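Local coordinates for hemolysin-like protein containing CBS domains (Oenococcus oeni, PDB 3OCO) that is of unknown function but holds the paired CBS domains of a longer membrane protein whose family is thought to bind flavin adenine dinucleotide, at residues Phe56-Asp61 / Gly69-Tyr74; Glu39-Ala44 / Asp84-Ser89; Val27-Met32 / Gly126-Ile131. All blocks are in the same frame, centred on the assembly; numbering follows the deposited sequence. Where two conformers were deposited one is given.

Interaction 1: Phe56-Asp61 / Gly69-Tyr74; sequences FPVTAD and GYAYNY
Phe56 with Ala71 and Val58 with Gly69 form antiparallel hydrogen-bonded pairs on either side of the non-hydrogen-bonded pair Pro57–Tyr70, and the axes of strands 56-60 and 69-72 run at 133° to each other. Phe56 N donates to Ala71 O at 2.9 Å, and Phe56 O accepts from Ala71 N at 2.7 Å. The bond from Val58 N to Gly69 O, also 2.7 Å, is straight at the hydrogen (179°), although the donor stands above the Gly69 carbonyl plane. Between them Pro57 has no N-H to give; its CA approaches Gly69 O at 3.5 Å, a CA-H...O contact.

Phe56, Val58 and Ala71 share one face of the sheet. Val58 CG2 lies 4.0 Å from Ala71 CB, though Val58 was modelled in two conformers and this touch is doubtful. The Phe56 side chain touches Leu47 and Glu51 of helix 41-51, with Ala71 O at the ring edge. On the face of Pro57, Tyr70 CB passes 3.6 Å from Phe56 O; chi1 of 80° puts CG between the backbone N and the carbonyl carbon, and the side chain leads away to Arg93 and Pro117. Just past the pairing, Tyr72 OH and Tyr74 OH hydrogen-bond Gln52 and Leu49 of the second subunit. With helix 41-51 before it and helix 73-83 after it, this buried hairpin supplies the two adjacent strands of the beta-alpha-beta-beta-alpha fold of a CBS domain.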
ATOM      1  N   PHE A  56       5.483  -9.408   4.004  1.00 26.67           N
ATOM      2  CA  PHE A  56       5.592 -10.863   3.990  1.00 29.01           C
ATOM      3  C   PHE A  56       5.336 -11.432   5.367  1.00 32.06           C
ATOM      4  O   PHE A  56       6.048 -11.113   6.322  1.00 27.56           O
ATOM      5  CB  PHE A  56       6.988 -11.298   3.560  1.00 30.61           C
ATOM      6  CG  PHE A  56       7.266 -11.097   2.104  1.00 39.42           C
ATOM      7  CD1 PHE A  56       6.897 -12.059   1.176  1.00 46.50           C
ATOM      8  CD2 PHE A  56       7.909  -9.952   1.659  1.00 46.22           C
ATOM      9  CE1 PHE A  56       7.158 -11.875  -0.180  1.00 47.05           C
ATOM     10  CE2 PHE A  56       8.173  -9.763   0.309  1.00 44.75           C
ATOM     11  CZ  PHE A  56       7.798 -10.732  -0.611  1.00 43.25           C
ATOM     12  N   PRO A  57       4.322 -12.293   5.470  1.00 40.09           N
ATOM     13  CA  PRO A  57       4.129 -13.118   6.662  1.00 33.63           C
ATOM     14  C   PRO A  57       5.419 -13.859   6.986  1.00 25.53           C
ATOM     15  O   PRO A  57       6.084 -14.396   6.071  1.00 22.61           O
ATOM     16  CB  PRO A  57       3.070 -14.116   6.215  1.00 38.09           C
ATOM     17  CG  PRO A  57       2.361 -13.440   5.091  1.00 37.36           C
ATOM     18  CD  PRO A  57       3.407 -12.667   4.380  1.00 35.29           C
ATOM     19  N   VAL A  58       5.800 -13.828   8.260  1.00 17.58           N
ATOM     20  CA  VAL A  58       6.962 -14.551   8.758  0.60 22.35           C
ATOM     21  C   VAL A  58       6.527 -15.869   9.432  1.00 31.82           C
ATOM     22  O   VAL A  58       5.714 -15.842  10.345  1.00 33.40           O
ATOM     23  CB  VAL A  58       7.738 -13.690   9.778  0.60 23.92           C
ATOM     24  CG1 VAL A  58       8.823 -14.509  10.463  0.60 27.73           C
ATOM     25  CG2 VAL A  58       8.329 -12.448   9.100  0.60 21.07           C
ATOM     26  N   THR A  59       7.060 -17.007   8.980  1.00 29.96           N
ATOM     27  CA  THR A  59       6.730 -18.306   9.565  1.00 35.37           C
ATOM     28  C   THR A  59       7.729 -18.709  10.642  1.00 38.16           C
ATOM     29  O   THR A  59       8.896 -18.321  10.606  1.00 48.69           O
ATOM     30  CB  THR A  59       6.703 -19.441   8.507  1.00 29.02           C
ATOM     31  OG1 THR A  59       8.020 -19.675   7.998  1.00 30.84           O
ATOM     32  CG2 THR A  59       5.799 -19.097   7.357  1.00 30.40           C
ATOM     33  N   ALA A  60       7.262 -19.476  11.613  1.00 39.26           N
ATOM     34  CA  ALA A  60       8.168 -20.193  12.510  1.00 43.99           C
ATOM     35  C   ALA A  60       8.430 -21.575  11.927  1.00 39.09           C
ATOM     36  O   ALA A  60       7.532 -22.186  11.345  1.00 38.29           O
ATOM     37  CB  ALA A  60       7.566 -20.317  13.914  1.00 41.33           C
ATOM     38  N   ASP A  61       9.658 -22.060  12.054  1.00 37.16           N
ATOM     39  CA  ASP A  61       9.949 -23.446  11.701  1.00 40.47           C
ATOM     40  C   ASP A  61       9.648 -23.754  10.233  1.00 41.62           C
ATOM     41  O   ASP A  61       9.418 -24.905   9.869  1.00 41.97           O
ATOM     42  CB  ASP A  61       9.155 -24.397  12.611  1.00 53.10           C
ATOM     43  CG  ASP A  61       9.588 -24.312  14.084  1.00 61.89           C
ATOM     44  OD1 ASP A  61      10.811 -24.310  14.353  1.00 66.21           O
ATOM     45  OD2 ASP A  61       8.709 -24.257  14.974  1.00 57.29           O
ATOM     46  N   GLY A  69       4.347 -13.267  12.622  1.00 35.38           N
ATOM     47  CA  GLY A  69       4.332 -11.829  12.376  1.00 33.86           C
ATOM     48  C   GLY A  69       4.521 -11.485  10.905  1.00 32.39           C
ATOM     49  O   GLY A  69       4.337 -12.352  10.047  1.00 26.86           O
ATOM     50  N   TYR A  70       4.896 -10.240  10.597  1.00 32.90           N
ATOM     51  CA  TYR A  70       5.214  -9.899   9.208  1.00 23.01           C
ATOM     52  C   TYR A  70       6.489  -9.115   9.094  1.00 23.17           C
ATOM     53  O   TYR A  70       6.910  -8.470  10.062  1.00 22.12           O
ATOM     54  CB  TYR A  70       4.076  -9.145   8.524  1.00 21.67           C
ATOM     55  CG  TYR A  70       4.005  -7.666   8.850  1.00 31.39           C
ATOM     56  CD1 TYR A  70       4.484  -6.701   7.956  1.00 31.90           C
ATOM     57  CD2 TYR A  70       3.441  -7.232  10.039  1.00 32.46           C
ATOM     58  CE1 TYR A  70       4.408  -5.337   8.259  1.00 22.54           C
ATOM     59  CE2 TYR A  70       3.358  -5.884  10.349  1.00 35.34           C
ATOM     60  CZ  TYR A  70       3.843  -4.939   9.461  1.00 34.33           C
ATOM     61  OH  TYR A  70       3.746  -3.607   9.803  1.00 42.12           O
ATOM     62  N   ALA A  71       7.104  -9.194   7.907  1.00 21.46           N
ATOM     63  CA  ALA A  71       8.245  -8.336   7.546  1.00 29.22           C
ATOM     64  C   ALA A  71       7.889  -7.293   6.465  1.00 32.66           C
ATOM     65  O   ALA A  71       7.296  -7.611   5.430  1.00 28.21           O
ATOM     66  CB  ALA A  71       9.430  -9.168   7.110  1.00 24.48           C
ATOM     67  N   TYR A  72       8.277  -6.052   6.726  1.00 32.21           N
ATOM     68  CA  TYR A  72       7.906  -4.893   5.918  1.00 34.73           C
ATOM     69  C   TYR A  72       9.020  -4.550   4.911  1.00 31.23           C
ATOM     70  O   TYR A  72      10.181  -4.423   5.294  1.00 32.65           O
ATOM     71  CB  TYR A  72       7.627  -3.739   6.892  1.00 35.07           C
ATOM     72  CG  TYR A  72       7.168  -2.406   6.316  1.00 26.59           C
ATOM     73  CD1 TYR A  72       6.439  -2.323   5.133  1.00 29.74           C
ATOM     74  CD2 TYR A  72       7.421  -1.233   7.009  1.00 25.27           C
ATOM     75  CE1 TYR A  72       6.014  -1.074   4.628  1.00 26.55           C
ATOM     76  CE2 TYR A  72       6.996  -0.005   6.541  1.00 32.53           C
ATOM     77  CZ  TYR A  72       6.299   0.077   5.352  1.00 37.66           C
ATOM     78  OH  TYR A  72       5.898   1.326   4.912  1.00 45.94           O
ATOM     79  N   ASN A  73       8.681  -4.435   3.625  1.00 28.68           N
ATOM     80  CA  ASN A  73       9.700  -4.136   2.594  1.00 23.83           C
ATOM     81  C   ASN A  73      10.659  -2.993   2.965  1.00 27.38           C
ATOM     82  O   ASN A  73      11.885  -3.151   2.882  1.00 25.39           O
ATOM     83  CB  ASN A  73       9.106  -3.957   1.177  1.00 19.93           C
ATOM     84  CG  ASN A  73       8.073  -2.796   1.065  1.00 31.68           C
ATOM     85  OD1 ASN A  73       7.806  -2.051   2.011  1.00 23.05           O
ATOM     86  ND2 ASN A  73       7.499  -2.661  -0.118  1.00 37.33           N
ATOM     87  N   TYR A  74      10.101  -1.865   3.405  1.00 17.96           N
ATOM     88  CA  TYR A  74      10.909  -0.750   3.920  1.00 27.42           C
ATOM     89  C   TYR A  74      11.979  -1.194   4.915  1.00 35.02           C
ATOM     90  O   TYR A  74      13.137  -0.757   4.833  1.00 32.53           O
ATOM     91  CB  TYR A  74      10.024   0.291   4.595  1.00 22.21           C
ATOM     92  CG  TYR A  74      10.774   1.456   5.215  1.00 29.94           C
ATOM     93  CD1 TYR A  74      11.316   2.464   4.428  1.00 23.61           C
ATOM     94  CD2 TYR A  74      10.897   1.568   6.589  1.00 36.34           C
ATOM     95  CE1 TYR A  74      11.979   3.534   5.002  1.00 32.61           C
ATOM     96  CE2 TYR A  74      11.554   2.630   7.171  1.00 40.19           C
ATOM     97  CZ  TYR A  74      12.097   3.614   6.375  1.00 43.07           C
ATOM     98  OH  TYR A  74      12.751   4.678   6.968  1.00 39.76           O
TER

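Interaction 2: Glu39-Ala44 / Asp84-Ser89; sequences ETIADA and DKAKIS
Ile88 holds CG1 anti to its carbonyl carbon (chi1 -56°), and chi2 of -70° then swings CD1 onto Ala44 CB, at 3.4 Å a tighter touch than usual between carbons. On the way CG1 comes 3.1 Å from Glu39 O. Ile41 has a similar first torsion (-61°), which sets its CG1 3.2 Å from Ala86 O.

Three backbone bonds join the segments. Ile88 N donates to Glu39 O at 2.8 Å and Ile41 N to Ala86 O at 2.8 Å, each donor lying nearly in line with the acceptor's C=O; Ala42 N meets a lone pair of Asp84 O, in the carbonyl plane, at 2.9 Å. The loop carbonyls thus take up N-H groups of the first turn of helix 41-51, while Thr40 and Asp43 close a capping box at the same end: Thr40 OG1 accepts from Asp43 N, and Asp43 OD2 takes both Thr40 N and Thr40 OG1. Ala42 CB also meets Asp84 CB at 3.6 Å.

The contact joins the start of helix 41-51 to the loop that follows helix 73-83; Ile41 packs on Ile76, Gln79 and Ala80 of that helix, and Glu39 OE1 accepts from Asp36 N at the end of strand 35-36.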
ATOM      1  N   GLU A  39      15.533 -16.777   8.347  1.00 36.50           N
ATOM      2  CA  GLU A  39      16.169 -16.325   7.120  1.00 32.24           C
ATOM      3  C   GLU A  39      16.821 -14.983   7.389  1.00 30.85           C
ATOM      4  O   GLU A  39      16.461 -14.286   8.341  1.00 31.78           O
ATOM      5  CB  GLU A  39      15.178 -16.258   5.966  1.00 40.39           C
ATOM      6  CG  GLU A  39      15.469 -17.302   4.897  1.00 54.63           C
ATOM      7  CD  GLU A  39      14.235 -18.086   4.487  1.00 66.73           C
ATOM      8  OE1 GLU A  39      13.135 -17.490   4.422  1.00 62.75           O
ATOM      9  OE2 GLU A  39      14.370 -19.302   4.222  1.00 74.00           O
ATOM     10  N   THR A  40      17.816 -14.644   6.580  1.00 26.17           N
ATOM     11  CA  THR A  40      18.526 -13.388   6.735  1.00 26.98           C
ATOM     12  C   THR A  40      17.834 -12.283   5.949  1.00 32.72           C
ATOM     13  O   THR A  40      17.056 -12.542   5.034  1.00 27.45           O
ATOM     14  CB  THR A  40      19.908 -13.499   6.168  1.00 26.35           C
ATOM     15  OG1 THR A  40      19.785 -13.782   4.770  1.00 29.20           O
ATOM     16  CG2 THR A  40      20.680 -14.640   6.855  1.00 20.47           C
ATOM     17  N   ILE A  41      18.147 -11.046   6.300  1.00 33.15           N
ATOM     18  CA  ILE A  41      17.577  -9.915   5.618  1.00 29.21           C
ATOM     19  C   ILE A  41      17.907 -10.027   4.150  1.00 27.61           C
ATOM     20  O   ILE A  41      17.053  -9.824   3.301  1.00 33.80           O
ATOM     21  CB  ILE A  41      18.134  -8.626   6.164  1.00 31.53           C
ATOM     22  CG1 ILE A  41      17.793  -8.503   7.647  1.00 35.48           C
ATOM     23  CG2 ILE A  41      17.582  -7.439   5.375  1.00 23.99           C
ATOM     24  CD1 ILE A  41      16.461  -7.868   7.908  1.00 39.21           C
ATOM     25  N   ALA A  42      19.144 -10.384   3.853  1.00 26.52           N
ATOM     26  CA  ALA A  42      19.578 -10.525   2.468  1.00 29.36           C
ATOM     27  C   ALA A  42      18.675 -11.455   1.683  1.00 35.28           C
ATOM     28  O   ALA A  42      18.498 -11.277   0.482  1.00 41.59           O
ATOM     29  CB  ALA A  42      21.009 -11.019   2.408  1.00 28.86           C
ATOM     30  N   ASP A  43      18.118 -12.455   2.364  1.00 34.39           N
ATOM     31  CA  ASP A  43      17.183 -13.389   1.741  1.00 39.52           C
ATOM     32  C   ASP A  43      15.855 -12.706   1.456  1.00 38.26           C
ATOM     33  O   ASP A  43      15.304 -12.814   0.361  1.00 35.97           O
ATOM     34  CB  ASP A  43      16.921 -14.586   2.655  1.00 47.17           C
ATOM     35  CG  ASP A  43      18.091 -15.547   2.715  1.00 58.14           C
ATOM     36  OD1 ASP A  43      18.608 -15.920   1.638  1.00 51.37           O
ATOM     37  OD2 ASP A  43      18.479 -15.938   3.841  1.00 69.61           O
ATOM     38  N   ALA A  44      15.329 -12.045   2.478  1.00 24.50           N
ATOM     39  CA  ALA A  44      14.121 -11.264   2.346  1.00 28.98           C
ATOM     40  C   ALA A  44      14.224 -10.232   1.201  1.00 28.71           C
ATOM     41  O   ALA A  44      13.301 -10.094   0.413  1.00 31.24           O
ATOM     42  CB  ALA A  44      13.797 -10.585   3.670  1.00 25.42           C
ATOM     43  N   ASP A  84      22.986  -7.146   6.243  1.00 28.77           N
ATOM     44  CA  ASP A  84      22.032  -8.051   5.612  1.00 32.26           C
ATOM     45  C   ASP A  84      22.119  -9.494   6.112  1.00 36.74           C
ATOM     46  O   ASP A  84      21.444 -10.376   5.582  1.00 37.94           O
ATOM     47  CB  ASP A  84      22.197  -8.037   4.095  1.00 30.92           C
ATOM     48  CG  ASP A  84      23.503  -8.653   3.644  1.00 44.41           C
ATOM     49  OD1 ASP A  84      24.234  -9.190   4.501  1.00 48.13           O
ATOM     50  OD2 ASP A  84      23.803  -8.600   2.428  1.00 52.17           O
ATOM     51  N   LYS A  85      22.958  -9.740   7.110  1.00 38.55           N
ATOM     52  CA  LYS A  85      23.089 -11.089   7.660  1.00 42.41           C
ATOM     53  C   LYS A  85      22.195 -11.251   8.875  1.00 47.94           C
ATOM     54  O   LYS A  85      21.962 -12.362   9.331  1.00 61.89           O
ATOM     55  CB  LYS A  85      24.548 -11.397   7.999  1.00 48.57           C
ATOM     56  CG  LYS A  85      25.449 -11.346   6.772  1.00 59.43           C
ATOM     57  CD  LYS A  85      26.921 -11.371   7.114  1.00 68.34           C
ATOM     58  CE  LYS A  85      27.750 -11.569   5.851  1.00 77.38           C
ATOM     59  NZ  LYS A  85      27.356 -12.808   5.105  1.00 79.63           N
ATOM     60  N   ALA A  86      21.683 -10.140   9.392  1.00 39.76           N
ATOM     61  CA  ALA A  86      20.740 -10.194  10.496  1.00 33.05           C
ATOM     62  C   ALA A  86      19.512 -10.995  10.081  1.00 32.13           C
ATOM     63  O   ALA A  86      19.179 -11.059   8.900  1.00 29.52           O
ATOM     64  CB  ALA A  86      20.355  -8.795  10.940  1.00 27.83           C
ATOM     65  N   LYS A  87      18.856 -11.609  11.062  1.00 33.17           N
ATOM     66  CA  LYS A  87      17.742 -12.529  10.830  1.00 26.97           C
ATOM     67  C   LYS A  87      16.452 -11.751  10.785  1.00 21.46           C
ATOM     68  O   LYS A  87      16.327 -10.723  11.444  1.00 27.66           O
ATOM     69  CB  LYS A  87      17.630 -13.547  11.984  1.00 24.25           C
ATOM     70  CG  LYS A  87      18.827 -14.477  12.178  1.00 27.79           C
ATOM     71  CD  LYS A  87      18.949 -15.426  10.999  1.00 30.84           C
ATOM     72  CE  LYS A  87      19.914 -16.518  11.313  1.00 37.73           C
ATOM     73  NZ  LYS A  87      19.568 -17.070  12.670  1.00 51.17           N
ATOM     74  N   ILE A  88      15.466 -12.278  10.065  1.00 22.07           N
ATOM     75  CA  ILE A  88      14.183 -11.601   9.941  1.00 28.23           C
ATOM     76  C   ILE A  88      13.639 -11.207  11.312  1.00 33.64           C
ATOM     77  O   ILE A  88      13.037 -10.147  11.464  1.00 33.04           O
ATOM     78  CB  ILE A  88      13.160 -12.462   9.190  1.00 37.06           C
ATOM     79  CG1 ILE A  88      13.712 -12.867   7.829  1.00 39.39           C
ATOM     80  CG2 ILE A  88      11.883 -11.686   8.965  1.00 38.95           C
ATOM     81  CD1 ILE A  88      13.813 -11.713   6.869  1.00 30.84           C
ATOM     82  N   SER A  89      13.855 -12.061  12.310  1.00 32.54           N
ATOM     83  CA  SER A  89      13.355 -11.801  13.658  1.00 31.38           C
ATOM     84  C   SER A  89      13.767 -10.434  14.189  1.00 27.05           C
ATOM     85  O   SER A  89      13.105  -9.856  15.048  1.00 29.87           O
ATOM     86  CB  SER A  89      13.849 -12.879  14.631  1.00 31.92           C
ATOM     87  OG  SER A  89      15.265 -12.998  14.571  1.00 27.33           O
TER

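Interaction 3: Val27-Met32 / Gly126-Ile131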
ATOM      1  N   VAL A  27      -6.308 -13.621   0.951  1.00 25.82           N
ATOM      2  CA  VAL A  27      -5.403 -14.271   0.046  1.00 26.17           C
ATOM      3  C   VAL A  27      -5.205 -15.648   0.665  1.00 31.42           C
ATOM      4  O   VAL A  27      -4.756 -15.763   1.800  1.00 35.16           O
ATOM      5  CB  VAL A  27      -4.083 -13.477  -0.056  1.00 32.12           C
ATOM      6  CG1 VAL A  27      -2.957 -14.306  -0.687  1.00 28.15           C
ATOM      7  CG2 VAL A  27      -4.312 -12.186  -0.842  1.00 26.07           C
ATOM      8  N   ASP A  28      -5.577 -16.691  -0.061  1.00 25.17           N
ATOM      9  CA  ASP A  28      -5.619 -18.021   0.539  1.00 31.09           C
ATOM     10  C   ASP A  28      -4.230 -18.606   0.770  1.00 43.40           C
ATOM     11  O   ASP A  28      -3.263 -18.210   0.109  1.00 47.87           O
ATOM     12  CB  ASP A  28      -6.468 -18.966  -0.296  1.00 31.77           C
ATOM     13  CG  ASP A  28      -5.708 -19.574  -1.435  1.00 38.24           C
ATOM     14  OD1 ASP A  28      -5.624 -18.926  -2.497  1.00 43.08           O
ATOM     15  OD2 ASP A  28      -5.213 -20.712  -1.274  1.00 40.07           O
ATOM     16  N   ARG A  29      -4.138 -19.545   1.712  1.00 36.77           N
ATOM     17  CA  ARG A  29      -2.845 -20.073   2.152  1.00 26.03           C
ATOM     18  C   ARG A  29      -1.983 -20.496   0.981  1.00 24.40           C
ATOM     19  O   ARG A  29      -0.773 -20.321   1.018  1.00 26.34           O
ATOM     20  CB  ARG A  29      -3.020 -21.259   3.114  1.00 36.42           C
ATOM     21  CG  ARG A  29      -1.719 -21.827   3.673  1.00 37.34           C
ATOM     22  CD  ARG A  29      -1.911 -23.172   4.363  1.00 34.54           C
ATOM     23  NE  ARG A  29      -2.570 -24.127   3.484  1.00 39.79           N
ATOM     24  CZ  ARG A  29      -3.883 -24.343   3.489  1.00 37.29           C
ATOM     25  NH1 ARG A  29      -4.650 -23.677   4.335  1.00 34.29           N
ATOM     26  NH2 ARG A  29      -4.426 -25.212   2.649  1.00 32.22           N
ATOM     27  N   THR A  30      -2.602 -21.046  -0.059  1.00 31.90           N
ATOM     28  CA  THR A  30      -1.836 -21.599  -1.175  1.00 40.05           C
ATOM     29  C   THR A  30      -1.224 -20.521  -2.069  1.00 44.08           C
ATOM     30  O   THR A  30      -0.284 -20.791  -2.818  1.00 36.78           O
ATOM     31  CB  THR A  30      -2.668 -22.574  -2.033  1.00 52.23           C
ATOM     32  OG1 THR A  30      -1.784 -23.400  -2.800  1.00 70.29           O
ATOM     33  CG2 THR A  30      -3.583 -21.829  -2.979  1.00 32.15           C
ATOM     34  N   SER A  31      -1.744 -19.301  -1.974  1.00 48.87           N
ATOM     35  CA  SER A  31      -1.229 -18.181  -2.765  1.00 48.20           C
ATOM     36  C   SER A  31      -0.247 -17.275  -2.018  1.00 41.03           C
ATOM     37  O   SER A  31       0.322 -16.373  -2.625  1.00 42.05           O
ATOM     38  CB  SER A  31      -2.385 -17.343  -3.312  1.00 49.05           C
ATOM     39  OG  SER A  31      -3.202 -18.123  -4.170  1.00 56.45           O
HETATM   40  N   MSE A  32      -0.052 -17.510  -0.716  1.00 35.54           N
HETATM   41  CA  MSE A  32       0.825 -16.668   0.109  1.00 37.98           C
HETATM   42  C   MSE A  32       2.306 -16.861  -0.196  1.00 41.58           C
HETATM   43  O   MSE A  32       2.741 -17.974  -0.477  1.00 48.57           O
HETATM   44  CB  MSE A  32       0.681 -16.991   1.596  1.00 36.71           C
HETATM   45  CG  MSE A  32      -0.627 -16.709   2.278  1.00 36.54           C
HETATM   46 SE   MSE A  32      -0.342 -16.978   4.221  0.65 43.50          SE
HETATM   47  CE  MSE A  32       0.525 -18.728   4.234  1.00 45.44           C
ATOM     48  N   GLY A 126      -6.407 -24.004  14.152  1.00 51.04           N
ATOM     49  CA  GLY A 126      -5.335 -23.045  14.346  1.00 45.17           C
ATOM     50  C   GLY A 126      -4.251 -23.114  13.281  1.00 43.00           C
ATOM     51  O   GLY A 126      -3.152 -22.598  13.482  1.00 47.01           O
ATOM     52  N   GLY A 127      -4.546 -23.756  12.150  1.00 38.14           N
ATOM     53  CA  GLY A 127      -3.715 -23.612  10.959  1.00 41.20           C
ATOM     54  C   GLY A 127      -4.003 -22.276  10.263  1.00 46.34           C
ATOM     55  O   GLY A 127      -4.833 -21.517  10.748  1.00 40.78           O
ATOM     56  N   THR A 128      -3.334 -22.003   9.137  1.00 44.07           N
ATOM     57  CA  THR A 128      -3.467 -20.736   8.386  1.00 26.99           C
ATOM     58  C   THR A 128      -4.342 -20.882   7.138  1.00 28.81           C
ATOM     59  O   THR A 128      -3.955 -21.569   6.193  1.00 43.35           O
ATOM     60  CB  THR A 128      -2.092 -20.256   7.880  1.00 27.17           C
ATOM     61  OG1 THR A 128      -1.238 -19.955   8.995  1.00 28.48           O
ATOM     62  CG2 THR A 128      -2.249 -19.015   6.993  1.00 32.44           C
ATOM     63  N   SER A 129      -5.509 -20.238   7.131  1.00 26.27           N
ATOM     64  CA  SER A 129      -6.403 -20.248   5.968  1.00 31.60           C
ATOM     65  C   SER A 129      -5.976 -19.240   4.899  1.00 37.13           C
ATOM     66  O   SER A 129      -6.126 -19.483   3.704  1.00 40.99           O
ATOM     67  CB  SER A 129      -7.834 -19.934   6.401  1.00 40.15           C
ATOM     68  OG  SER A 129      -8.253 -20.840   7.397  1.00 51.58           O
ATOM     69  N   GLY A 130      -5.444 -18.110   5.348  1.00 36.69           N
ATOM     70  CA  GLY A 130      -4.928 -17.080   4.465  1.00 16.86           C
ATOM     71  C   GLY A 130      -4.724 -15.790   5.246  1.00 34.55           C
ATOM     72  O   GLY A 130      -4.861 -15.782   6.485  1.00 22.77           O
ATOM     73  N   ILE A 131      -4.395 -14.700   4.534  1.00 24.30           N
ATOM     74  CA  ILE A 131      -4.144 -13.423   5.181  1.00 28.37           C
ATOM     75  C   ILE A 131      -4.957 -12.302   4.539  1.00 32.29           C
ATOM     76  O   ILE A 131      -5.441 -12.430   3.408  1.00 37.00           O
ATOM     77  CB  ILE A 131      -2.642 -13.013   5.119  1.00 27.66           C
ATOM     78  CG1 ILE A 131      -2.231 -12.602   3.699  1.00 35.62           C
ATOM     79  CG2 ILE A 131      -1.751 -14.109   5.639  1.00 23.26           C
ATOM     80  CD1 ILE A 131      -0.767 -12.170   3.571  1.00 38.49           C
TER
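Arg29 lays CB, CG and CD alongside one backbone oxygen, Thr128 O, with CB and CD each 3.2 Å from it, and NH1 hydrogen-bonds to it at 2.9 Å. The chain is bent about CG–CD (chi3 54°), which turns NE off the extended line. Thr128 O lies at the edge of the guanidinium, only 4° out of its plane. This contact stands at the end of a short antiparallel pairing in which strand 27-28, from the sequence range of the first CBS domain, adds as an edge strand to the sheet built mainly from the second, an intertwining consistent with a paired CBS (Bateman) module.

Val27 and Ile131 are joined through both N-H...O bonds, Val27 N to Ile131 O at 2.9 Å and Ile131 N to Val27 O at 3.0 Å. Next to them, Gly130 has no side chain, and its CA can lie 4.1 Å from that of Asp28. Ser129 and Gly130 both face Val121 on the other side, making a classic beta bulge, and Ser129 OG bonds to Glu100 OE2. Arg29 N then bonds to Ser129 O, from above the carbonyl plane.

Side chains add an apolar patch. Thr128 turns its methyl toward Met32, while its hydroxyl is held by Lys64 O. Met32, modelled as selenomethionine, crosses Ile131 obliquely, its SE atom 3.5 Å from Ile131 CG2.

From the N terminus, segment 27-32 comes first and pairs with 126-131 near the C-terminal end; interaction 3 therefore closes the widest loop and joins the two CBS domains. Inside it, interaction 2 closes the loop from 39-44 to 84-89, bringing the start of helix 41-51 to the loop beyond helix 73-83. Interaction 1 is nested again within that, a hairpin closed over seven residues. No loops cross. Interaction 1 is the bridge between the others: Ile88 CG2 packs on Ala71 CB and, in the given conformer, on Val58 CG2, on one face of the hairpin, and Pro57 CG touches Ile131 CD1, whereas interactions 2 and 3 stay about 12 Å apart at their nearest atoms.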